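Local coordinates for coiled-coil and C2 domain-containing protein 1-like (Drosophila melanogaster, PDB 6EI6) that binds monophosphorylated phosphatidylinositols through its C2 domain and regulates endosomal protein sorting by ESCRT-III, probably by preventing inappropriate polymerisation of the core component shrub, at residues Leu120-Val125 and His191-Glu196. Sequence-based numbering, arbitrary orientation.
With SO4 (sulfate ion), chain C.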
ATOM      1  N   LEU A 120      -5.728 -12.046  -2.012  1.00 54.79           N
ATOM      2  CA  LEU A 120      -5.557 -10.869  -1.180  1.00 48.73           C
ATOM      3  C   LEU A 120      -5.782 -11.276   0.266  1.00 47.19           C
ATOM      4  O   LEU A 120      -6.763 -11.959   0.572  1.00 49.95           O
ATOM      5  CB  LEU A 120      -6.528  -9.766  -1.590  1.00 49.14           C
ATOM      6  CG  LEU A 120      -6.373  -8.490  -0.779  1.00 48.26           C
ATOM      7  CD1 LEU A 120      -6.449  -7.251  -1.658  1.00 44.43           C
ATOM      8  CD2 LEU A 120      -7.445  -8.460   0.286  1.00 52.76           C
ATOM      9  N   GLU A 121      -4.878 -10.860   1.145  1.00 44.28           N
ATOM     10  CA  GLU A 121      -4.976 -11.143   2.567  1.00 45.68           C
ATOM     11  C   GLU A 121      -5.265  -9.861   3.343  1.00 47.48           C
ATOM     12  O   GLU A 121      -4.663  -8.816   3.077  1.00 45.20           O
ATOM     13  CB  GLU A 121      -3.687 -11.781   3.084  1.00 47.29           C
ATOM     14  CG  GLU A 121      -3.761 -12.181   4.543  1.00 49.24           C
ATOM     15  CD  GLU A 121      -2.504 -12.852   5.020  1.00 58.84           C
ATOM     16  OE1 GLU A 121      -2.478 -14.108   5.041  1.00 62.34           O
ATOM     17  OE2 GLU A 121      -1.539 -12.120   5.363  1.00 60.31           O
ATOM     18  N   ILE A 122      -6.182  -9.946   4.315  1.00 49.48           N
ATOM     19  CA  ILE A 122      -6.494  -8.846   5.228  1.00 45.90           C
ATOM     20  C   ILE A 122      -6.131  -9.280   6.642  1.00 48.47           C
ATOM     21  O   ILE A 122      -6.486 -10.386   7.066  1.00 51.30           O
ATOM     22  CB  ILE A 122      -7.972  -8.436   5.150  1.00 41.97           C
ATOM     23  CG1 ILE A 122      -8.273  -7.888   3.765  1.00 43.43           C
ATOM     24  CG2 ILE A 122      -8.294  -7.393   6.206  1.00 40.01           C
ATOM     25  CD1 ILE A 122      -9.735  -7.882   3.433  1.00 45.52           C
ATOM     26  N   VAL A 123      -5.413  -8.422   7.363  1.00 43.24           N
ATOM     27  CA  VAL A 123      -4.987  -8.700   8.727  1.00 42.09           C
ATOM     28  C   VAL A 123      -5.560  -7.616   9.623  1.00 49.72           C
ATOM     29  O   VAL A 123      -5.239  -6.432   9.452  1.00 49.19           O
ATOM     30  CB  VAL A 123      -3.461  -8.741   8.857  1.00 46.23           C
ATOM     31  CG1 VAL A 123      -3.075  -9.116  10.267  1.00 44.81           C
ATOM     32  CG2 VAL A 123      -2.854  -9.718   7.840  1.00 47.18           C
ATOM     33  N   VAL A 124      -6.415  -8.012  10.564  1.00 49.99           N
ATOM     34  CA  VAL A 124      -6.881  -7.115  11.613  1.00 46.64           C
ATOM     35  C   VAL A 124      -5.924  -7.307  12.783  1.00 50.02           C
ATOM     36  O   VAL A 124      -5.889  -8.372  13.400  1.00 53.24           O
ATOM     37  CB  VAL A 124      -8.339  -7.399  12.004  1.00 47.19           C
ATOM     38  CG1 VAL A 124      -8.874  -6.322  12.939  1.00 47.73           C
ATOM     39  CG2 VAL A 124      -9.224  -7.485  10.766  1.00 42.29           C
ATOM     40  N   VAL A 125      -5.133  -6.283  13.083  1.00 50.10           N
ATOM     41  CA  VAL A 125      -3.986  -6.433  13.967  1.00 55.86           C
ATOM     42  C   VAL A 125      -4.311  -6.063  15.411  1.00 55.14           C
ATOM     43  O   VAL A 125      -3.879  -6.740  16.339  1.00 56.85           O
ATOM     44  CB  VAL A 125      -2.785  -5.615  13.435  1.00 53.64           C
ATOM     45  CG1 VAL A 125      -1.597  -5.782  14.343  1.00 49.57           C
ATOM     46  CG2 VAL A 125      -2.439  -6.041  12.020  1.00 49.26           C
ATOM     47  N   HIS A 191     -11.753   1.845  -4.894  1.00 55.81           N
ATOM     48  CA  HIS A 191     -12.582   1.386  -3.782  1.00 53.68           C
ATOM     49  C   HIS A 191     -11.693   0.902  -2.642  1.00 51.81           C
ATOM     50  O   HIS A 191     -10.463   0.992  -2.701  1.00 51.28           O
ATOM     51  CB  HIS A 191     -13.559   0.310  -4.273  1.00 53.70           C
ATOM     52  CG  HIS A 191     -14.520   0.811  -5.316  1.00 62.32           C
ATOM     53  ND1 HIS A 191     -15.295   1.941  -5.139  1.00 66.90           N
ATOM     54  CD2 HIS A 191     -14.821   0.342  -6.549  1.00 64.56           C
ATOM     55  CE1 HIS A 191     -16.035   2.142  -6.217  1.00 65.68           C
ATOM     56  NE2 HIS A 191     -15.769   1.183  -7.086  1.00 67.60           N
ATOM     57  N   GLY A 192     -12.328   0.401  -1.586  1.00 50.29           N
ATOM     58  CA  GLY A 192     -11.609   0.092  -0.373  1.00 39.73           C
ATOM     59  C   GLY A 192     -12.244  -1.042   0.403  1.00 46.31           C
ATOM     60  O   GLY A 192     -13.255  -1.622  -0.001  1.00 48.43           O
ATOM     61  N   VAL A 193     -11.610  -1.358   1.532  1.00 42.13           N
ATOM     62  CA  VAL A 193     -12.051  -2.366   2.488  1.00 42.09           C
ATOM     63  C   VAL A 193     -12.611  -1.651   3.714  1.00 47.13           C
ATOM     64  O   VAL A 193     -11.974  -0.730   4.236  1.00 43.95           O
ATOM     65  CB  VAL A 193     -10.875  -3.268   2.892  1.00 47.19           C
ATOM     66  CG1 VAL A 193     -11.340  -4.381   3.792  1.00 46.64           C
ATOM     67  CG2 VAL A 193     -10.180  -3.797   1.654  1.00 49.42           C
ATOM     68  N   LYS A 194     -13.779  -2.091   4.191  1.00 47.70           N
ATOM     69  CA  LYS A 194     -14.473  -1.462   5.312  1.00 46.90           C
ATOM     70  C   LYS A 194     -14.283  -2.293   6.578  1.00 45.45           C
ATOM     71  O   LYS A 194     -14.513  -3.504   6.567  1.00 45.12           O
ATOM     72  CB  LYS A 194     -15.964  -1.299   4.988  1.00 50.17           C
ATOM     73  CG  LYS A 194     -16.809  -0.555   6.062  1.00 56.80           C
ATOM     74  CD  LYS A 194     -18.347  -0.720   5.838  1.00 59.02           C
ATOM     75  CE  LYS A 194     -18.932   0.374   4.946  1.00 60.92           C
ATOM     76  NZ  LYS A 194     -20.314   0.049   4.482  1.00 69.57           N
ATOM     77  N   PHE A 195     -13.859  -1.647   7.666  1.00 43.79           N
ATOM     78  CA  PHE A 195     -13.706  -2.291   8.969  1.00 40.35           C
ATOM     79  C   PHE A 195     -14.687  -1.661   9.947  1.00 45.86           C
ATOM     80  O   PHE A 195     -14.599  -0.462  10.221  1.00 50.70           O
ATOM     81  CB  PHE A 195     -12.286  -2.138   9.512  1.00 40.49           C
ATOM     82  CG  PHE A 195     -11.248  -2.778   8.665  1.00 46.57           C
ATOM     83  CD1 PHE A 195     -10.718  -2.109   7.564  1.00 41.91           C
ATOM     84  CD2 PHE A 195     -10.803  -4.058   8.951  1.00 43.17           C
ATOM     85  CE1 PHE A 195      -9.783  -2.709   6.765  1.00 42.93           C
ATOM     86  CE2 PHE A 195      -9.850  -4.660   8.163  1.00 44.08           C
ATOM     87  CZ  PHE A 195      -9.337  -3.980   7.060  1.00 46.81           C
ATOM     88  N   GLU A 196     -15.589  -2.459  10.509  1.00 49.10           N
ATOM     89  CA  GLU A 196     -16.553  -1.964  11.492  1.00 46.62           C
ATOM     90  C   GLU A 196     -16.223  -2.539  12.861  1.00 42.24           C
ATOM     91  O   GLU A 196     -16.150  -3.757  13.020  1.00 46.18           O
ATOM     92  CB  GLU A 196     -17.977  -2.301  11.069  1.00 40.10           C
ATOM     93  CG  GLU A 196     -18.384  -1.503   9.863  1.00 38.58           C
ATOM     94  CD  GLU A 196     -19.714  -1.932   9.296  1.00 51.14           C
ATOM     95  OE1 GLU A 196     -20.287  -2.900   9.826  1.00 54.48           O
ATOM     96  OE2 GLU A 196     -20.189  -1.305   8.319  1.00 62.48           O
TER
HETATM   97  S   SO4 C 901     -15.465   2.513  -1.343  1.00 87.64           S
HETATM   98  O1  SO4 C 901     -15.423   1.055  -1.551  1.00 74.54           O
HETATM   99  O2  SO4 C 901     -15.801   3.211  -2.595  1.00 74.90           O
HETATM  100  O3  SO4 C 901     -14.150   2.969  -0.855  1.00 70.10           O
HETATM  101  O4  SO4 C 901     -16.513   2.813  -0.359  1.00 94.68           O
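In the hydrophobic core between the two four-stranded sheets of the C2 domain, Ile122 and Val124 of strand 119-128 meet Val193 and Phe195 of strand 192-199. The segment axes pass 10.6 Å apart and run in roughly the same direction, crossing at -30°, a separation bridged by side chains, with no hydrogen bond between the segments. Beta-branched valine and isoleucine suit both strands here, since they favour extended backbone and fill the interior with methyl groups. Ile122 uses both its branches. Its CG1 stands beside the backbone N (chi1 -64°), and from there Ile122 CD1 meets Val193 CG1 tip to tip at 3.9 Å. Its other branch, CG2, lies 3.7 Å from CZ of Phe195, approaching the rim of the ring almost in its plane. Val124 reaches the same edge with CG2, 3.9 Å from Phe195 CE2. The side chain of Phe195 and those of Ile122 and Val124 run past one another in opposite directions, and its flat ring reaches the facing sheet. Val144 of strand 140-145 touches all four residues, while Leu243 and Val245 of strand 241-249 also pack on Phe195. Alternation along the first strand turns Glu121 to the other face of its sheet, where its OE2 forms salt bridges with Arg172 and Arg248. Just after helix 182-190, a sulfate, most likely picked up from the crystallisation solution, accepts hydrogen bonds from His191 ND1 to its O2 (2.9 Å), in the imidazole plane, and from Gly192 N to O1 (3.2 Å). The apolar contacts, joining central strands of facing antiparallel sheets, are those of a C2 beta-sandwich.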